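Local coordinates for Phosphoglucomutase/phosphomannomutase family protein (Burkholderia thailandensis, PDB 3UW2) that probably catalyses intramolecular phosphate transfer on sugar phosphates, as a metal-binding member of the phosphohexose mutase family, at residues L431-R443 with E456-F470. Sequence-based numbering, arbitrary orientation.
Sequences LRVEYPDGFGLAR and EATSDAALARIQDDF
With chi1 near 50°, D437 sets its carboxylate between its backbone N and carbonyl carbon, and R465, bent at chi3 (73°), meets it end-on from the opposite direction. The grip is bidentate: R465 NH2 lies 2.9 Å from D437 OD1, which sits near the guanidinium plane and offers its syn lone pair, while R465 NH1 reaches D437 OD2 at 3.0 Å with more tilt. The two planes are 22° apart, consistent with a salt bridge that fixes the rotation of both groups. At the end of strand 431-435, the Y435 ring lies under I466, whose CG1 stands 3.8 Å from the ring centroid, close to the normal, a CH-pi contact. Y435 OH donates to D469 OD2 at 2.9 Å, on the anti side and well out of the carboxylate plane. These contacts belong to the C-terminal domain, where helix 460-477 packs on one face of an antiparallel sheet; a type I turn from Y435 to G438 joins two strands. F439 and E456 form an antiparallel hydrogen-bonded pair, F439 N to E456 O at 2.9 Å and E456 N to F439 O at 3.0 Å; just beyond the strand ends T458 N bonds to D437 O. F470 CZ packs 3.6 Å from V433 CG2, and F470 CE1 lies 3.7 Å from G440 CA, possible because no side chain intervenes; F419 and F455 also meet this ring.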
loop_
_atom_site.group_PDB
_atom_site.type_symbol
_atom_site.label_atom_id
_atom_site.label_comp_id
_atom_site.label_asym_id
_atom_site.label_seq_id
_atom_site.Cartn_x
_atom_site.Cartn_y
_atom_site.Cartn_z
ATOM N N LEU A 431 -17.203 1.309 -13.397
ATOM C CA LEU A 431 -18.251 2.294 -13.525
ATOM C C LEU A 431 -18.402 2.889 -12.141
ATOM O O LEU A 431 -18.914 2.204 -11.257
ATOM C CB LEU A 431 -19.596 1.634 -13.943
ATOM C CG LEU A 431 -19.717 1.145 -15.386
ATOM C CD1 LEU A 431 -21.136 0.770 -15.775
ATOM C CD2 LEU A 431 -19.182 2.194 -16.354
ATOM N N ARG A 432 -17.950 4.138 -11.940
ATOM C CA ARG A 432 -18.270 4.849 -10.721
ATOM C C ARG A 432 -19.478 5.748 -11.010
ATOM O O ARG A 432 -19.379 6.737 -11.755
ATOM C CB ARG A 432 -17.055 5.659 -10.219
ATOM C CG ARG A 432 -17.513 6.554 -9.066
ATOM C CD ARG A 432 -16.342 7.011 -8.247
ATOM N NE ARG A 432 -16.689 8.081 -7.328
ATOM C CZ ARG A 432 -16.290 8.097 -6.077
ATOM N NH1 ARG A 432 -15.524 7.114 -5.613
ATOM N NH2 ARG A 432 -16.618 9.122 -5.287
ATOM N N VAL A 433 -20.647 5.378 -10.500
ATOM C CA VAL A 433 -21.791 6.176 -10.709
ATOM C C VAL A 433 -22.018 7.182 -9.562
ATOM O O VAL A 433 -22.177 6.798 -8.399
ATOM C CB VAL A 433 -23.041 5.279 -10.930
ATOM C CG1 VAL A 433 -24.270 6.131 -11.219
ATOM C CG2 VAL A 433 -22.767 4.305 -12.094
ATOM N N GLU A 434 -22.077 8.458 -9.906
ATOM C CA GLU A 434 -22.150 9.500 -8.901
ATOM C C GLU A 434 -23.553 10.087 -8.843
ATOM O O GLU A 434 -24.090 10.558 -9.862
ATOM C CB GLU A 434 -21.158 10.592 -9.240
ATOM C CG GLU A 434 -19.787 10.048 -9.538
ATOM C CD GLU A 434 -18.792 10.452 -8.492
ATOM O OE1 GLU A 434 -19.231 10.698 -7.335
ATOM O OE2 GLU A 434 -17.576 10.529 -8.817
ATOM N N TYR A 435 -24.149 10.068 -7.649
ATOM C CA TYR A 435 -25.496 10.635 -7.457
ATOM C C TYR A 435 -25.388 11.877 -6.605
ATOM O O TYR A 435 -24.361 12.099 -5.972
ATOM C CB TYR A 435 -26.391 9.646 -6.738
ATOM C CG TYR A 435 -26.618 8.305 -7.436
ATOM C CD1 TYR A 435 -27.831 8.029 -8.054
ATOM C CD2 TYR A 435 -25.637 7.294 -7.436
ATOM C CE1 TYR A 435 -28.065 6.788 -8.649
ATOM C CE2 TYR A 435 -25.867 6.056 -8.055
ATOM C CZ TYR A 435 -27.084 5.814 -8.657
ATOM O OH TYR A 435 -27.339 4.591 -9.273
ATOM N N PRO A 436 -26.472 12.673 -6.538
ATOM C CA PRO A 436 -26.397 13.863 -5.683
ATOM C C PRO A 436 -26.141 13.501 -4.185
ATOM O O PRO A 436 -25.609 14.326 -3.428
ATOM C CB PRO A 436 -27.771 14.522 -5.888
ATOM C CG PRO A 436 -28.280 13.950 -7.203
ATOM C CD PRO A 436 -27.790 12.540 -7.193
ATOM N N ASP A 437 -26.486 12.275 -3.794
ATOM C CA ASP A 437 -26.415 11.887 -2.396
ATOM C C ASP A 437 -25.598 10.633 -2.141
ATOM O O ASP A 437 -25.808 9.977 -1.133
ATOM C CB ASP A 437 -27.840 11.663 -1.855
ATOM C CG ASP A 437 -28.680 10.764 -2.746
ATOM O OD1 ASP A 437 -28.182 10.163 -3.725
ATOM O OD2 ASP A 437 -29.894 10.662 -2.463
ATOM N N GLY A 438 -24.624 10.336 -3.010
ATOM C CA GLY A 438 -23.765 9.170 -2.828
ATOM C C GLY A 438 -23.198 8.628 -4.132
ATOM O O GLY A 438 -23.274 9.290 -5.189
ATOM N N PHE A 439 -22.632 7.422 -4.083
ATOM C CA PHE A 439 -22.048 6.831 -5.294
ATOM C C PHE A 439 -22.063 5.339 -5.219
ATOM O O PHE A 439 -22.098 4.776 -4.108
ATOM C CB PHE A 439 -20.584 7.304 -5.559
ATOM C CG PHE A 439 -19.551 6.530 -4.798
ATOM C CD1 PHE A 439 -19.065 5.283 -5.271
ATOM C CD2 PHE A 439 -19.014 7.049 -3.617
ATOM C CE1 PHE A 439 -18.070 4.590 -4.562
ATOM C CE2 PHE A 439 -18.055 6.348 -2.888
ATOM C CZ PHE A 439 -17.576 5.123 -3.368
ATOM N N GLY A 440 -22.124 4.712 -6.400
ATOM C CA GLY A 440 -22.005 3.238 -6.594
ATOM C C GLY A 440 -20.768 2.972 -7.472
ATOM O O GLY A 440 -20.436 3.767 -8.377
ATOM N N LEU A 441 -20.027 1.919 -7.160
ATOM C CA LEU A 441 -18.855 1.535 -7.941
ATOM C C LEU A 441 -18.975 0.050 -8.274
ATOM O O LEU A 441 -19.178 -0.758 -7.372
ATOM C CB LEU A 441 -17.570 1.785 -7.157
ATOM C CG LEU A 441 -16.290 1.210 -7.813
ATOM C CD1 LEU A 441 -15.918 1.945 -9.106
ATOM C CD2 LEU A 441 -15.089 1.187 -6.884
ATOM N N ALA A 442 -18.884 -0.284 -9.557
ATOM C CA ALA A 442 -18.685 -1.658 -10.042
ATOM C C ALA A 442 -17.435 -1.661 -10.897
ATOM O O ALA A 442 -17.315 -0.844 -11.818
ATOM C CB ALA A 442 -19.862 -2.109 -10.881
ATOM N N ARG A 443 -16.491 -2.537 -10.582
ATOM C CA ARG A 443 -15.235 -2.586 -11.353
ATOM C C ARG A 443 -14.678 -3.990 -11.444
ATOM O O ARG A 443 -15.208 -4.917 -10.842
ATOM C CB ARG A 443 -14.191 -1.607 -10.782
ATOM C CG ARG A 443 -13.554 -2.030 -9.461
ATOM C CD ARG A 443 -12.562 -0.995 -8.949
ATOM N NE ARG A 443 -11.244 -1.134 -9.557
ATOM C CZ ARG A 443 -10.241 -1.867 -9.068
ATOM N NH1 ARG A 443 -10.366 -2.551 -7.923
ATOM N NH2 ARG A 443 -9.084 -1.889 -9.710
ATOM N N GLU A 456 -21.813 4.088 -1.206
ATOM C CA GLU A 456 -21.742 5.083 -0.137
ATOM C C GLU A 456 -22.894 6.068 -0.333
ATOM O O GLU A 456 -23.220 6.436 -1.468
ATOM C CB GLU A 456 -20.436 5.861 -0.220
ATOM C CG GLU A 456 -20.195 6.816 0.927
ATOM C CD GLU A 456 -19.158 7.874 0.608
ATOM O OE1 GLU A 456 -19.267 8.533 -0.441
ATOM O OE2 GLU A 456 -18.263 8.097 1.428
ATOM N N ALA A 457 -23.485 6.525 0.762
ATOM C CA ALA A 457 -24.548 7.535 0.647
ATOM C C ALA A 457 -24.618 8.456 1.864
ATOM O O ALA A 457 -24.001 8.173 2.888
ATOM C CB ALA A 457 -25.877 6.848 0.412
ATOM N N THR A 458 -25.355 9.562 1.732
ATOM C CA THR A 458 -25.528 10.547 2.802
ATOM C C THR A 458 -26.662 10.199 3.774
ATOM O O THR A 458 -26.874 10.929 4.711
ATOM C CB THR A 458 -25.770 11.938 2.213
ATOM O OG1 THR A 458 -27.010 11.939 1.480
ATOM C CG2 THR A 458 -24.592 12.364 1.322
ATOM N N SER A 459 -27.386 9.088 3.534
ATOM C CA SER A 459 -28.350 8.545 4.505
ATOM C C SER A 459 -28.604 7.063 4.219
ATOM O O SER A 459 -28.240 6.537 3.134
ATOM C CB SER A 459 -29.677 9.313 4.477
ATOM O OG SER A 459 -30.276 9.115 3.211
ATOM N N ASP A 460 -29.240 6.392 5.179
ATOM C CA ASP A 460 -29.547 4.964 5.012
ATOM C C ASP A 460 -30.453 4.772 3.791
ATOM O O ASP A 460 -30.241 3.859 3.002
ATOM C CB ASP A 460 -30.208 4.371 6.277
ATOM C CG ASP A 460 -29.255 4.327 7.494
ATOM O OD1 ASP A 460 -28.026 4.140 7.329
ATOM O OD2 ASP A 460 -29.731 4.477 8.645
ATOM N N ALA A 461 -31.458 5.634 3.635
ATOM C CA ALA A 461 -32.426 5.432 2.557
ATOM C C ALA A 461 -31.785 5.659 1.192
ATOM O O ALA A 461 -32.075 4.951 0.228
ATOM C CB ALA A 461 -33.679 6.278 2.739
ATOM N N ALA A 462 -30.910 6.650 1.126
ATOM C CA ALA A 462 -30.129 6.892 -0.089
ATOM C C ALA A 462 -29.169 5.737 -0.445
ATOM O O ALA A 462 -29.013 5.415 -1.628
ATOM C CB ALA A 462 -29.402 8.246 -0.027
ATOM N N LEU A 463 -28.564 5.094 0.547
ATOM C CA LEU A 463 -27.773 3.877 0.283
ATOM C C LEU A 463 -28.647 2.788 -0.374
ATOM O O LEU A 463 -28.237 2.133 -1.343
ATOM C CB LEU A 463 -27.106 3.339 1.571
ATOM C CG LEU A 463 -25.966 2.306 1.476
ATOM C CD1 LEU A 463 -24.724 2.908 0.822
ATOM C CD2 LEU A 463 -25.623 1.714 2.843
ATOM N N ALA A 464 -29.863 2.646 0.122
ATOM C CA ALA A 464 -30.760 1.613 -0.361
ATOM C C ALA A 464 -31.246 1.880 -1.790
ATOM O O ALA A 464 -31.272 0.966 -2.616
ATOM C CB ALA A 464 -31.915 1.450 0.587
ATOM N N ARG A 465 -31.595 3.126 -2.096
ATOM C CA ARG A 465 -32.091 3.467 -3.425
ATOM C C ARG A 465 -30.964 3.241 -4.438
ATOM O O ARG A 465 -31.191 2.746 -5.554
ATOM C CB ARG A 465 -32.654 4.902 -3.439
ATOM C CG ARG A 465 -33.364 5.310 -4.714
ATOM C CD ARG A 465 -33.303 6.812 -4.974
ATOM N NE ARG A 465 -31.971 7.284 -5.415
ATOM C CZ ARG A 465 -31.074 7.933 -4.652
ATOM N NH1 ARG A 465 -31.358 8.182 -3.381
ATOM N NH2 ARG A 465 -29.867 8.327 -5.141
ATOM N N ILE A 466 -29.734 3.530 -4.041
ATOM C CA ILE A 466 -28.613 3.393 -4.978
ATOM C C ILE A 466 -28.375 1.932 -5.387
ATOM O O ILE A 466 -28.298 1.597 -6.593
ATOM C CB ILE A 466 -27.353 4.115 -4.474
ATOM C CG1 ILE A 466 -27.601 5.609 -4.578
ATOM C CG2 ILE A 466 -26.107 3.763 -5.295
ATOM C CD1 ILE A 466 -26.488 6.452 -3.965
ATOM N N GLN A 467 -28.257 1.072 -4.387
ATOM C CA GLN A 467 -28.289 -0.372 -4.633
ATOM C C GLN A 467 -29.481 -0.842 -5.495
ATOM O O GLN A 467 -29.287 -1.487 -6.518
ATOM C CB GLN A 467 -28.301 -1.090 -3.300
ATOM C CG GLN A 467 -27.102 -0.681 -2.488
ATOM C CD GLN A 467 -27.094 -1.370 -1.166
ATOM O OE1 GLN A 467 -26.249 -2.200 -0.905
ATOM N NE2 GLN A 467 -28.051 -1.046 -0.331
ATOM N N ASP A 468 -30.698 -0.514 -5.081
ATOM C CA ASP A 468 -31.880 -0.787 -5.900
ATOM C C ASP A 468 -31.666 -0.408 -7.362
ATOM O O ASP A 468 -32.155 -1.089 -8.271
ATOM C CB ASP A 468 -33.095 -0.041 -5.362
ATOM C CG ASP A 468 -33.515 -0.536 -3.992
ATOM O OD1 ASP A 468 -32.804 -1.422 -3.450
ATOM O OD2 ASP A 468 -34.549 -0.042 -3.456
ATOM N N ASP A 469 -30.934 0.678 -7.584
ATOM C CA ASP A 469 -30.699 1.143 -8.926
ATOM C C ASP A 469 -29.681 0.218 -9.602
ATOM O O ASP A 469 -29.917 -0.267 -10.724
ATOM C CB ASP A 469 -30.215 2.594 -8.913
ATOM C CG ASP A 469 -30.550 3.327 -10.188
ATOM O OD1 ASP A 469 -31.752 3.505 -10.502
ATOM O OD2 ASP A 469 -29.604 3.719 -10.888
ATOM N N PHE A 470 -28.561 -0.039 -8.921
ATOM C CA PHE A 470 -27.602 -1.032 -9.416
ATOM C C PHE A 470 -28.216 -2.406 -9.614
ATOM O O PHE A 470 -27.930 -3.084 -10.621
ATOM C CB PHE A 470 -26.385 -1.128 -8.513
ATOM C CG PHE A 470 -25.322 -0.151 -8.887
ATOM C CD1 PHE A 470 -25.510 1.230 -8.675
ATOM C CD2 PHE A 470 -24.163 -0.579 -9.514
ATOM C CE1 PHE A 470 -24.506 2.143 -9.039
ATOM C CE2 PHE A 470 -23.188 0.333 -9.891
ATOM C CZ PHE A 470 -23.373 1.690 -9.679
#